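Local coordinates for transcriptional regulator, MarR family (Methanosarcina mazei, PDB 3S2W), which probably binds DNA as a transcription factor of the MarR family, through a winged helix-turn-helix fold in each of its two subunits, at the interface of chains A and B. Residues are numbered along the deposited sequence; one frame, centred on the assembly and turned at random. Chains: chain A/B, Transcriptional regulator, MarR family.

The interface of chains A and B. Residues chain A 132-133, 144-145, 148; chain B 23-24, 27-28, 31, 151.
A:Leu132 and B:Met151 meet through a polar atom: the backbone carbonyl O of A:Leu132 lies about 3.4 Å from CG of B:Met151, but the contact is van der Waals only, and apolar packing holds the patch together. B:Met151 is a selenomethionine and poorly ordered as a whole, so this contact is approximate; as modelled, its extended, unbranched chain runs alongside the ring of A:Phe133 toward A:Ile144. B:Ile24, on helix 20-42, sits among helices 112-133 and 138-157 of chain A and uses both branches. Its CB and CG1 each lie 4.0 Å from CZ, the ring tip of A:Phe133, while CG2 turns to A:Leu132. CG1, anti to the backbone N (chi1 -154°), carries its branch on toward A:Leu148, whose side chain crosses it at about a right angle. Beta-branching thus suits a residue that must fill two directions at once. An alanine here, lacking both branches beyond CB, would probably leave a gap beside A:Phe133 and before A:Leu148 and A:Leu132, letting the ring shift. The forked end of A:Leu148 suits its place: CD2 turns to B:Ile24, while CD1 is 4.0 Å from CD1 of B:Leu31. Its CB is 4.0 Å from CB of B:Ala27, whose small methyl probably lets the helices approach. Tip to tip, CD1 of A:Leu132 meets CD1 of B:Ile28 at 3.8 Å. Repeated by two-fold symmetry, this apolar patch helps join the terminal helices of the two subunits, the usual dimerisation region of MarR proteins.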
ATOM      1  N   LEU A 132       3.705  -7.273  13.171  1.00 40.21           N
ATOM      2  CA  LEU A 132       3.096  -8.121  12.156  1.00 41.52           C
ATOM      3  C   LEU A 132       3.394  -9.609  12.371  1.00 47.72           C
ATOM      4  O   LEU A 132       2.571 -10.468  12.042  1.00 49.74           O
ATOM      5  CB  LEU A 132       3.499  -7.687  10.749  1.00 36.87           C
ATOM      6  CG  LEU A 132       3.013  -6.316  10.273  1.00 38.62           C
ATOM      7  CD1 LEU A 132       3.412  -6.038   8.802  1.00 31.80           C
ATOM      8  CD2 LEU A 132       1.507  -6.214  10.446  1.00 32.49           C
ATOM      9  N   PHE A 133       4.566  -9.906  12.925  1.00 43.46           N
ATOM     10  CA  PHE A 133       5.038 -11.287  13.051  1.00 41.80           C
ATOM     11  C   PHE A 133       4.610 -11.982  14.336  1.00 48.08           C
ATOM     12  O   PHE A 133       4.897 -13.162  14.529  1.00 59.42           O
ATOM     13  CB  PHE A 133       6.558 -11.323  12.975  1.00 49.48           C
ATOM     14  CG  PHE A 133       7.107 -11.275  11.577  1.00 50.98           C
ATOM     15  CD1 PHE A 133       6.475 -11.926  10.540  1.00 56.59           C
ATOM     16  CD2 PHE A 133       8.282 -10.595  11.310  1.00 49.68           C
ATOM     17  CE1 PHE A 133       7.006 -11.890   9.249  1.00 55.03           C
ATOM     18  CE2 PHE A 133       8.805 -10.557  10.032  1.00 50.42           C
ATOM     19  CZ  PHE A 133       8.161 -11.206   9.001  1.00 47.14           C
ATOM     20  N   ILE A 144       7.868 -16.548   5.036  1.00 52.71           N
ATOM     21  CA  ILE A 144       6.892 -15.552   4.634  1.00 42.09           C
ATOM     22  C   ILE A 144       7.609 -14.339   4.032  1.00 46.91           C
ATOM     23  O   ILE A 144       7.105 -13.712   3.102  1.00 52.53           O
ATOM     24  CB  ILE A 144       5.950 -15.140   5.804  1.00 46.01           C
ATOM     25  CG1 ILE A 144       5.083 -13.961   5.394  1.00 52.09           C
ATOM     26  CG2 ILE A 144       6.721 -14.763   7.035  1.00 61.82           C
ATOM     27  CD1 ILE A 144       3.921 -14.366   4.469  1.00 64.88           C
ATOM     28  N   THR A 145       8.786 -14.009   4.562  1.00 42.63           N
ATOM     29  CA  THR A 145       9.583 -12.929   3.999  1.00 40.69           C
ATOM     30  C   THR A 145      10.113 -13.398   2.655  1.00 40.91           C
ATOM     31  O   THR A 145      10.109 -12.679   1.678  1.00 38.86           O
ATOM     32  CB  THR A 145      10.766 -12.553   4.904  1.00 45.56           C
ATOM     33  OG1 THR A 145      10.282 -12.232   6.208  1.00 51.93           O
ATOM     34  CG2 THR A 145      11.443 -11.339   4.363  1.00 42.98           C
ATOM     35  N   LEU A 148       7.131 -13.220   0.198  1.00 36.09           N
ATOM     36  CA  LEU A 148       6.902 -11.829  -0.176  1.00 41.98           C
ATOM     37  C   LEU A 148       7.943 -11.291  -1.168  1.00 46.97           C
ATOM     38  O   LEU A 148       7.635 -10.442  -1.991  1.00 46.90           O
ATOM     39  CB  LEU A 148       6.849 -10.950   1.066  1.00 46.22           C
ATOM     40  CG  LEU A 148       5.453 -10.407   1.355  1.00 54.11           C
ATOM     41  CD1 LEU A 148       4.398 -11.317   0.793  1.00 54.19           C
ATOM     42  CD2 LEU A 148       5.261 -10.261   2.827  1.00 55.76           C
TER
ATOM     43  N   PHE B  23      12.123  -5.502   6.766  1.00 54.06           N
ATOM     44  CA  PHE B  23      11.883  -5.696   5.348  1.00 57.79           C
ATOM     45  C   PHE B  23      10.431  -6.068   5.035  1.00 61.30           C
ATOM     46  O   PHE B  23       9.975  -5.923   3.905  1.00 61.17           O
ATOM     47  CB  PHE B  23      12.827  -6.756   4.790  1.00 52.62           C
ATOM     48  CG  PHE B  23      12.470  -7.202   3.401  1.00 62.05           C
ATOM     49  CD1 PHE B  23      12.802  -6.419   2.299  1.00 69.70           C
ATOM     50  CD2 PHE B  23      11.791  -8.397   3.194  1.00 64.35           C
ATOM     51  CE1 PHE B  23      12.464  -6.824   1.009  1.00 74.82           C
ATOM     52  CE2 PHE B  23      11.450  -8.819   1.910  1.00 69.70           C
ATOM     53  CZ  PHE B  23      11.786  -8.031   0.814  1.00 75.32           C
ATOM     54  N   ILE B  24       9.700  -6.563   6.026  1.00 58.40           N
ATOM     55  CA  ILE B  24       8.327  -6.950   5.756  1.00 52.91           C
ATOM     56  C   ILE B  24       7.459  -5.708   5.456  1.00 52.98           C
ATOM     57  O   ILE B  24       6.637  -5.733   4.547  1.00 42.42           O
ATOM     58  CB  ILE B  24       7.742  -7.904   6.828  1.00 50.89           C
ATOM     59  CG1 ILE B  24       6.648  -8.738   6.192  1.00 62.32           C
ATOM     60  CG2 ILE B  24       7.298  -7.184   8.083  1.00 35.40           C
ATOM     61  CD1 ILE B  24       7.226  -9.589   5.088  1.00 66.96           C
ATOM     62  N   ALA B  27       8.455  -4.757   1.772  1.00 31.56           N
ATOM     63  CA  ALA B  27       7.853  -5.692   0.807  1.00 34.29           C
ATOM     64  C   ALA B  27       6.368  -5.383   0.591  1.00 37.13           C
ATOM     65  O   ALA B  27       5.896  -5.278  -0.546  1.00 43.75           O
ATOM     66  CB  ALA B  27       8.050  -7.111   1.255  1.00 43.60           C
ATOM     67  N   ILE B  28       5.643  -5.176   1.688  1.00 34.55           N
ATOM     68  CA  ILE B  28       4.224  -4.832   1.613  1.00 37.22           C
ATOM     69  C   ILE B  28       3.942  -3.515   0.878  1.00 36.97           C
ATOM     70  O   ILE B  28       3.028  -3.439   0.060  1.00 40.37           O
ATOM     71  CB  ILE B  28       3.608  -4.807   2.998  1.00 35.32           C
ATOM     72  CG1 ILE B  28       3.546  -6.234   3.530  1.00 34.86           C
ATOM     73  CG2 ILE B  28       2.205  -4.208   2.954  1.00 28.94           C
ATOM     74  CD1 ILE B  28       3.427  -6.274   4.987  1.00 37.98           C
ATOM     75  N   LEU B  31       4.663  -4.110  -2.990  1.00 47.60           N
ATOM     76  CA  LEU B  31       3.501  -4.826  -3.529  1.00 43.74           C
ATOM     77  C   LEU B  31       2.271  -3.931  -3.652  1.00 39.46           C
ATOM     78  O   LEU B  31       1.558  -3.989  -4.652  1.00 35.04           O
ATOM     79  CB  LEU B  31       3.176  -6.055  -2.695  1.00 41.27           C
ATOM     80  CG  LEU B  31       4.241  -7.135  -2.820  1.00 40.51           C
ATOM     81  CD1 LEU B  31       4.034  -8.234  -1.777  1.00 31.95           C
ATOM     82  CD2 LEU B  31       4.240  -7.680  -4.236  1.00 32.21           C
HETATM   83  N   MSE B 151      -1.220 -11.888   9.810  1.00 45.88           N
HETATM   84  CA  MSE B 151      -0.590 -10.578   9.845  1.00 49.40           C
HETATM   85  C   MSE B 151      -1.634  -9.486   9.785  1.00 52.45           C
HETATM   86  O   MSE B 151      -1.572  -8.504  10.530  1.00 53.40           O
HETATM   87  CB  MSE B 151       0.400 -10.428   8.702  1.00 42.10           C
HETATM   88  CG  MSE B 151       1.594 -11.336   8.864  1.00 52.42           C
HETATM   89 SE   MSE B 151       2.955 -11.072   7.493  0.82 66.87          SE
HETATM   90  CE  MSE B 151       4.161 -12.474   8.084  1.00258.56           C
TER